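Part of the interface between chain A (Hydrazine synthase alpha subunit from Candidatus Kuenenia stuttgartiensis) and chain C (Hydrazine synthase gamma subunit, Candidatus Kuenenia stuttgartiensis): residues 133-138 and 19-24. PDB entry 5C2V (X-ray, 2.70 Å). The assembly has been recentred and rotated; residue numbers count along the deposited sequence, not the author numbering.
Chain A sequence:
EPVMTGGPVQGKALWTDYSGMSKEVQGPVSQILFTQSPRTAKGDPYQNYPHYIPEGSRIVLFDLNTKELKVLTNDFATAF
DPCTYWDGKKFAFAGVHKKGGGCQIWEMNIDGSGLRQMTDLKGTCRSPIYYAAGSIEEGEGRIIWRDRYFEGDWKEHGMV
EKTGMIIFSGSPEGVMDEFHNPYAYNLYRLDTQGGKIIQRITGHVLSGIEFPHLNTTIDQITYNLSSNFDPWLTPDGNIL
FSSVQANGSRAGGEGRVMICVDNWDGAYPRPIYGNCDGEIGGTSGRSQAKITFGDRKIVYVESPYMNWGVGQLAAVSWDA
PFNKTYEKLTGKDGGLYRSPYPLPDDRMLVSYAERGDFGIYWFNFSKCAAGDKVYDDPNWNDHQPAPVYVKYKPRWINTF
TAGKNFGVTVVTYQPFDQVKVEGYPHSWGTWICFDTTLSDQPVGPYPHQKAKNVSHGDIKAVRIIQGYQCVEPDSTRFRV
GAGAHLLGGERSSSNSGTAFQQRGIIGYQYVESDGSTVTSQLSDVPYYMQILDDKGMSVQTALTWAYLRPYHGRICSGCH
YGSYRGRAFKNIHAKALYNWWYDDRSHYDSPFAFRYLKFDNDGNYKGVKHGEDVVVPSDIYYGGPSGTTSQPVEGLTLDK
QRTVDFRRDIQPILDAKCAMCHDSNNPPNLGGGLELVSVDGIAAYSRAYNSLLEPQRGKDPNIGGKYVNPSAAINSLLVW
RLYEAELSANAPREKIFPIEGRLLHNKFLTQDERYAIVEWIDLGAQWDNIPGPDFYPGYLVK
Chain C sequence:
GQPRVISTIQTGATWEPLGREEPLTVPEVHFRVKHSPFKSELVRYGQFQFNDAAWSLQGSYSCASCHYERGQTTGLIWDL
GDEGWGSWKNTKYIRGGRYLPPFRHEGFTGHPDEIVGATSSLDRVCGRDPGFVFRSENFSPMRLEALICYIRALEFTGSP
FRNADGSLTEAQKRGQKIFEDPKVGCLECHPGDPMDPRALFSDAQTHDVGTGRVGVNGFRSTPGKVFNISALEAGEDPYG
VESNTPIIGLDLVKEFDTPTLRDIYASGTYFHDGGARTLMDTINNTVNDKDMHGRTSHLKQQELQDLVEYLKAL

Chain A, residues 133-138: AGSIEE
Chain C, residues 19-24: GREEPL

Two irregular loops, one from each of two different subunits, are held together by a single carboxylate, that of Glu C22, which receives consecutive backbone amides of chain A beside a small apolar contact centred on Ile A136. Neither stretch forms helix or strand, and together they bury 348 Å². The register is set by Ile A136 and Glu C22, whose CA atoms lie 5.6 Å apart, and by Gly A134 and Pro C23, at 7.1 Å between CA atoms; chain A therefore advances as chain C recedes, so the stretches run in opposite senses.

Glu C22 (phi/psi -114/115) leaves its backbone sideways, but chi1 t (180°), chi2 p (67°) and chi3 -115° bring its carboxylate up to the chain A backbone. Glu A137 N donates to Glu C22 OE2 at 3.0 Å and a nearly straight 171°. Ile A136 N donates to the same Glu C22 OE2 at 3.2 Å and 138°, and makes a weak hydrogen bond to Glu C22 OE1 at 3.4 Å. An acid suits this place because a carboxylate oxygen can accept more than one hydrogen bond: OE2 takes both amides, and OE1 adds only the weak bond from Ile A136 N. Gly A134 O lies 3.3 Å from Glu C22 OE1, a close approach of two acceptors and no bond. Gly A134 adopts phi/psi 79/-6, where a CB would jam against the preceding carbonyl; Ser A135 (-118/96) then turns its CB away from chain C.

Ile A136 (-94/-43; chi1 m, chi2 m) points toward chain C and has the largest covered area, 96 Å². Its CG1 packs 3.4 Å from Pro C23 CD, an apolar contact with the buried, C-gamma exo ring of Pro C23 (-60/141). Ile A136 CG2 lies 3.4 Å from Glu C21 O, while Ile A136 CD1 sits over one face of the Arg C20 guanidinium, 3.3 Å from Arg C20 NH2. Arg C20 (-73/-51) is fully extended, chi1 to chi3 all t and chi4 -177°; its guanidinium nitrogens hydrogen-bond elsewhere in the structure, leaving that face to the methyl.

Glu A137 and Glu C21 are both exposed. The CA-to-CB bond of Glu A137 (-109/146; m, t, chi3 149°) points toward chain C, and its OE1 lies 3.2 Å from Glu C21 CA. Glu C21 takes positive phi (55/-137) and points away overall (m, t, chi3 -113°). Water 1 bridges the two acids, donating to both: the water oxygen lies 3.0 Å from Glu A137 OE2, and the same water oxygen lies 2.8 Å from Glu C21 OE2.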

ATOM      1  N   ALA A 133     -22.918  -5.131  35.936  1.00 47.60           N
ATOM      2  CA  ALA A 133     -22.794  -6.578  35.945  1.00 51.91           C
ATOM      3  C   ALA A 133     -23.423  -7.124  37.211  1.00 67.94           C
ATOM      4  O   ALA A 133     -22.890  -6.950  38.307  1.00 54.41           O
ATOM      5  CB  ALA A 133     -21.333  -6.990  35.849  1.00 47.92           C
ATOM      6  N   GLY A 134     -24.558  -7.791  37.057  1.00 65.30           N
ATOM      7  CA  GLY A 134     -25.322  -8.232  38.204  1.00 60.87           C
ATOM      8  C   GLY A 134     -26.129  -7.099  38.810  1.00 61.76           C
ATOM      9  O   GLY A 134     -26.853  -7.312  39.782  1.00 56.16           O
ATOM     10  N   SER A 135     -25.949  -5.880  38.306  1.00 70.41           N
ATOM     11  CA  SER A 135     -26.843  -4.797  38.696  1.00 58.92           C
ATOM     12  C   SER A 135     -27.627  -4.213  37.524  1.00 50.12           C
ATOM     13  O   SER A 135     -27.134  -3.331  36.835  1.00 75.50           O
ATOM     14  CB  SER A 135     -26.016  -3.683  39.332  1.00 59.35           C
ATOM     15  OG  SER A 135     -24.910  -4.231  40.033  1.00 53.91           O
ATOM     16  N   ILE A 136     -28.856  -4.669  37.314  1.00 53.93           N
ATOM     17  CA  ILE A 136     -29.762  -3.994  36.389  1.00 40.88           C
ATOM     18  C   ILE A 136     -30.664  -2.979  37.092  1.00 45.40           C
ATOM     19  O   ILE A 136     -30.874  -1.866  36.608  1.00 57.26           O
ATOM     20  CB  ILE A 136     -30.584  -5.013  35.600  1.00 41.97           C
ATOM     21  CG1 ILE A 136     -29.629  -5.888  34.786  1.00 54.39           C
ATOM     22  CG2 ILE A 136     -31.570  -4.320  34.678  1.00 49.88           C
ATOM     23  CD1 ILE A 136     -28.599  -5.099  33.997  1.00 42.98           C
ATOM     24  N   GLU A 137     -31.193  -3.385  38.242  1.00 60.38           N
ATOM     25  CA  GLU A 137     -32.104  -2.554  39.019  1.00 52.76           C
ATOM     26  C   GLU A 137     -31.422  -2.050  40.283  1.00 54.17           C
ATOM     27  O   GLU A 137     -30.592  -2.746  40.869  1.00 51.74           O
ATOM     28  CB  GLU A 137     -33.374  -3.332  39.381  1.00 57.92           C
ATOM     29  CG  GLU A 137     -34.276  -3.654  38.199  1.00 51.29           C
ATOM     30  CD  GLU A 137     -35.543  -4.382  38.609  1.00 59.01           C
ATOM     31  OE1 GLU A 137     -36.579  -4.200  37.936  1.00 58.66           O
ATOM     32  OE2 GLU A 137     -35.504  -5.141  39.601  1.00 70.54           O
ATOM     33  N   GLU A 138     -31.777  -0.839  40.699  1.00 51.81           N
ATOM     34  CA  GLU A 138     -31.195  -0.235  41.892  1.00 52.97           C
ATOM     35  C   GLU A 138     -31.600  -0.985  43.156  1.00 59.38           C
ATOM     36  O   GLU A 138     -32.777  -1.287  43.358  1.00 70.93           O
ATOM     37  CB  GLU A 138     -31.612   1.231  42.007  1.00 47.11           C
ATOM     38  CG  GLU A 138     -31.307   2.067  40.778  1.00 52.02           C
ATOM     39  CD  GLU A 138     -31.712   3.517  40.949  1.00 69.46           C
ATOM     40  OE1 GLU A 138     -32.265   3.858  42.017  1.00 78.77           O
ATOM     41  OE2 GLU A 138     -31.481   4.316  40.018  1.00 55.27           O
TER
ATOM     42  N   GLY C  19     -41.487  -8.089  31.936  1.00 53.24           N
ATOM     43  CA  GLY C  19     -40.395  -7.143  31.810  1.00 40.53           C
ATOM     44  C   GLY C  19     -39.033  -7.763  32.054  1.00 63.26           C
ATOM     45  O   GLY C  19     -38.918  -8.963  32.305  1.00 54.87           O
ATOM     46  N   ARG C  20     -37.996  -6.936  31.970  1.00 59.47           N
ATOM     47  CA  ARG C  20     -36.626  -7.387  32.188  1.00 45.06           C
ATOM     48  C   ARG C  20     -36.347  -7.661  33.661  1.00 48.59           C
ATOM     49  O   ARG C  20     -35.856  -8.731  34.021  1.00 52.64           O
ATOM     50  CB  ARG C  20     -35.639  -6.344  31.663  1.00 59.19           C
ATOM     51  CG  ARG C  20     -34.183  -6.756  31.763  1.00 40.84           C
ATOM     52  CD  ARG C  20     -33.272  -5.594  31.415  1.00 59.92           C
ATOM     53  NE  ARG C  20     -31.878  -6.005  31.291  1.00 63.49           N
ATOM     54  CZ  ARG C  20     -30.876  -5.168  31.049  1.00 49.27           C
ATOM     55  NH1 ARG C  20     -31.112  -3.872  30.909  1.00 53.44           N
ATOM     56  NH2 ARG C  20     -29.637  -5.627  30.948  1.00 48.08           N
ATOM     57  N   GLU C  21     -36.670  -6.677  34.498  1.00 57.58           N
ATOM     58  CA  GLU C  21     -36.417  -6.730  35.935  1.00 49.34           C
ATOM     59  C   GLU C  21     -34.946  -7.013  36.244  1.00 51.41           C
ATOM     60  O   GLU C  21     -34.055  -6.448  35.612  1.00 68.18           O
ATOM     61  CB  GLU C  21     -37.315  -7.777  36.600  1.00 51.18           C
ATOM     62  CG  GLU C  21     -38.800  -7.550  36.353  1.00 56.70           C
ATOM     63  CD  GLU C  21     -39.680  -8.324  37.316  1.00 60.39           C
ATOM     64  OE1 GLU C  21     -40.393  -9.245  36.864  1.00 60.24           O
ATOM     65  OE2 GLU C  21     -39.663  -8.005  38.523  1.00 58.41           O
ATOM     66  N   GLU C  22     -34.698  -7.885  37.217  1.00 54.90           N
ATOM     67  CA  GLU C  22     -33.333  -8.190  37.636  1.00 50.07           C
ATOM     68  C   GLU C  22     -32.949  -9.633  37.321  1.00 52.63           C
ATOM     69  O   GLU C  22     -33.532 -10.569  37.868  1.00 69.09           O
ATOM     70  CB  GLU C  22     -33.160  -7.920  39.133  1.00 34.43           C
ATOM     71  CG  GLU C  22     -31.766  -8.219  39.665  1.00 48.19           C
ATOM     72  CD  GLU C  22     -30.710  -7.283  39.108  1.00 70.41           C
ATOM     73  OE1 GLU C  22     -29.815  -7.758  38.377  1.00 56.92           O
ATOM     74  OE2 GLU C  22     -30.773  -6.070  39.403  1.00 57.31           O
ATOM     75  N   PRO C  23     -31.965  -9.814  36.428  1.00 60.55           N
ATOM     76  CA  PRO C  23     -31.438 -11.124  36.031  1.00 55.03           C
ATOM     77  C   PRO C  23     -30.854 -11.902  37.203  1.00 50.47           C
ATOM     78  O   PRO C  23     -30.203 -11.322  38.072  1.00 52.50           O
ATOM     79  CB  PRO C  23     -30.340 -10.771  35.020  1.00 47.38           C
ATOM     80  CG  PRO C  23     -30.715  -9.431  34.506  1.00 48.71           C
ATOM     81  CD  PRO C  23     -31.347  -8.721  35.662  1.00 57.69           C
ATOM     82  N   LEU C  24     -31.088 -13.210  37.216  1.00 47.72           N
ATOM     83  CA  LEU C  24     -30.548 -14.082  38.248  1.00 48.91           C
ATOM     84  C   LEU C  24     -29.053 -14.307  38.065  1.00 58.58           C
ATOM     85  O   LEU C  24     -28.549 -14.302  36.945  1.00 53.47           O
ATOM     86  CB  LEU C  24     -31.271 -15.431  38.235  1.00 53.63           C
ATOM     87  CG  LEU C  24     -32.718 -15.470  38.720  1.00 56.46           C
ATOM     88  CD1 LEU C  24     -33.389 -16.758  38.271  1.00 38.43           C
ATOM     89  CD2 LEU C  24     -32.759 -15.344  40.232  1.00 49.97           C
TER
HETATM   90  O   HOH W   1     -37.342  -7.431  40.064  1.00 39.41           O